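Local structure of putative 5-carboxymethyl-2-hydroxymuconate isomerase (3E6Q) at residues A77-Y82 against G116-V121. The protein probably acts as a 5-carboxymethyl-2-hydroxymuconate delta-isomerase. Residues are numbered along the deposited sequence; the frame is centred on the assembly and turned at random.
Sequences AVERAY and GGEEGV
Glu-118 lays its side chain across that of Val-78 at about a right angle, its CG 3.7 Å from Val-78 CG1. Extended beyond CG, it carries OE2 to Glu-79, whose N donates a nearly straight bond of 2.9 Å to that oxygen's anti side, though 33° out of the carboxylate plane. In return Glu-118 N donates to Glu-79 O (2.8 Å), so main chain and carboxylate of one residue grip both polar backbone atoms of the other. Glu-118 OE1 accepts from a water that also donates to Ala-77 O.

Glu-119 meets the same methyl of Val-78 from another direction, its OE1 3.5 Å from CG1. With CG set between backbone N and carbonyl carbon (chi1 63°), its OE2 forms a salt bridge with Arg-80 NE at 2.8 Å. NE approaches from above the carboxylate plane, the guanidinium and carboxylate planes inclined by 33°; a water joins Arg-80 NH2 to Glu-119 OE1, and Val-78 CB sits over the rim of one guanidinium face. Arg-80 NH2 also pairs with Glu-58 of the second subunit.

Ala-81 CB rests 3.8 Å from Gly-116 C, and a water links Ala-81 N to Gly-116 O and Gly-120 O. The contact joins the loops leading into strands 82-90 and 121-130, parallel neighbours connected through helix 95-112 in a beta-alpha-beta crossover, consistent with this family's trimeric tautomerase-type fold; Val-121 extends the sheet antiparallel into the second subunit.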
loop_
_atom_site.group_PDB
_atom_site.type_symbol
_atom_site.label_atom_id
_atom_site.label_comp_id
_atom_site.label_asym_id
_atom_site.label_seq_id
_atom_site.Cartn_x
_atom_site.Cartn_y
_atom_site.Cartn_z
ATOM N N ALA A 77 24.109 -9.476 -7.539
ATOM C CA ALA A 77 23.890 -9.284 -8.987
ATOM C C ALA A 77 23.288 -10.559 -9.587
ATOM O O ALA A 77 23.938 -11.295 -10.362
ATOM C CB ALA A 77 25.180 -8.856 -9.703
ATOM N N VAL A 78 22.041 -10.822 -9.200
ATOM C CA VAL A 78 21.304 -12.047 -9.515
ATOM C C VAL A 78 19.937 -11.567 -9.951
ATOM O O VAL A 78 19.362 -10.713 -9.278
ATOM C CB VAL A 78 21.159 -12.938 -8.236
ATOM C CG1 VAL A 78 20.300 -14.181 -8.504
ATOM C CG2 VAL A 78 22.537 -13.325 -7.715
ATOM N N GLU A 79 19.431 -12.066 -11.069
ATOM C CA GLU A 79 18.085 -11.738 -11.527
ATOM C C GLU A 79 17.080 -12.503 -10.681
ATOM O O GLU A 79 17.136 -13.756 -10.570
ATOM C CB GLU A 79 17.915 -12.170 -12.991
ATOM C CG GLU A 79 18.873 -11.488 -13.957
ATOM C CD GLU A 79 18.525 -10.029 -14.217
ATOM O OE1 GLU A 79 17.382 -9.605 -13.969
ATOM O OE2 GLU A 79 19.409 -9.301 -14.713
ATOM N N ARG A 80 16.139 -11.774 -10.102
ATOM C CA ARG A 80 15.181 -12.362 -9.189
ATOM C C ARG A 80 13.818 -11.747 -9.412
ATOM O O ARG A 80 13.724 -10.569 -9.750
ATOM C CB ARG A 80 15.594 -12.080 -7.743
ATOM C CG ARG A 80 16.891 -12.746 -7.331
ATOM C CD ARG A 80 17.319 -12.228 -5.966
ATOM N NE ARG A 80 18.460 -12.995 -5.457
ATOM C CZ ARG A 80 19.356 -12.526 -4.584
ATOM N NH1 ARG A 80 19.311 -11.279 -4.202
ATOM N NH2 ARG A 80 20.348 -13.295 -4.157
ATOM N N ALA A 81 12.800 -12.555 -9.188
ATOM C CA ALA A 81 11.391 -12.134 -9.292
ATOM C C ALA A 81 10.698 -12.540 -8.008
ATOM O O ALA A 81 11.098 -13.497 -7.336
ATOM C CB ALA A 81 10.700 -12.788 -10.479
ATOM N N TYR A 82 9.661 -11.777 -7.639
ATOM C CA TYR A 82 8.912 -12.066 -6.470
ATOM C C TYR A 82 7.454 -11.644 -6.656
ATOM O O TYR A 82 7.124 -10.876 -7.565
ATOM C CB TYR A 82 9.509 -11.484 -5.171
ATOM C CG TYR A 82 9.542 -10.001 -5.077
ATOM C CD1 TYR A 82 8.414 -9.256 -4.721
ATOM C CD2 TYR A 82 10.767 -9.321 -5.316
ATOM C CE1 TYR A 82 8.478 -7.845 -4.599
ATOM C CE2 TYR A 82 10.819 -7.896 -5.241
ATOM C CZ TYR A 82 9.668 -7.191 -4.879
ATOM O OH TYR A 82 9.713 -5.823 -4.772
ATOM N N GLY A 116 10.575 -16.634 -13.101
ATOM C CA GLY A 116 11.075 -15.296 -13.324
ATOM C C GLY A 116 12.478 -15.236 -12.782
ATOM O O GLY A 116 12.768 -15.936 -11.833
ATOM N N GLY A 117 13.320 -14.403 -13.390
ATOM C CA GLY A 117 14.705 -14.270 -12.967
ATOM C C GLY A 117 15.483 -15.540 -13.206
ATOM O O GLY A 117 15.108 -16.378 -14.056
ATOM N N GLU A 118 16.561 -15.727 -12.452
ATOM C CA GLU A 118 17.451 -16.850 -12.693
ATOM C C GLU A 118 17.404 -17.862 -11.565
ATOM O O GLU A 118 18.174 -18.838 -11.570
ATOM C CB GLU A 118 18.904 -16.370 -12.943
ATOM C CG GLU A 118 19.600 -15.804 -11.722
ATOM C CD GLU A 118 20.984 -15.229 -12.067
ATOM O OE1 GLU A 118 21.961 -16.026 -12.005
ATOM O OE2 GLU A 118 21.060 -14.023 -12.447
ATOM N N GLU A 119 16.533 -17.634 -10.580
ATOM C CA GLU A 119 16.381 -18.585 -9.496
ATOM C C GLU A 119 14.920 -18.722 -9.072
ATOM O O GLU A 119 14.049 -18.393 -9.846
ATOM C CB GLU A 119 17.307 -18.243 -8.363
ATOM C CG GLU A 119 17.065 -16.967 -7.732
ATOM C CD GLU A 119 18.144 -16.584 -6.693
ATOM O OE1 GLU A 119 19.309 -17.060 -6.749
ATOM O OE2 GLU A 119 17.813 -15.737 -5.842
ATOM N N GLY A 120 14.669 -19.330 -7.916
ATOM C CA GLY A 120 13.280 -19.567 -7.422
ATOM C C GLY A 120 12.561 -18.250 -7.192
ATOM O O GLY A 120 13.222 -17.196 -7.135
ATOM N N VAL A 121 11.235 -18.289 -7.081
ATOM C CA VAL A 121 10.431 -17.078 -6.946
ATOM C C VAL A 121 9.857 -17.130 -5.517
ATOM O O VAL A 121 9.119 -18.055 -5.182
ATOM C CB VAL A 121 9.305 -17.014 -7.965
ATOM C CG1 VAL A 121 8.308 -15.858 -7.637
ATOM C CG2 VAL A 121 9.839 -16.921 -9.453
HETATM O O HOH W 1 23.987 -14.296 -11.329
HETATM O O HOH W 2 21.000 -16.037 -4.813
HETATM O O HOH W 3 13.728 -15.334 -9.264
#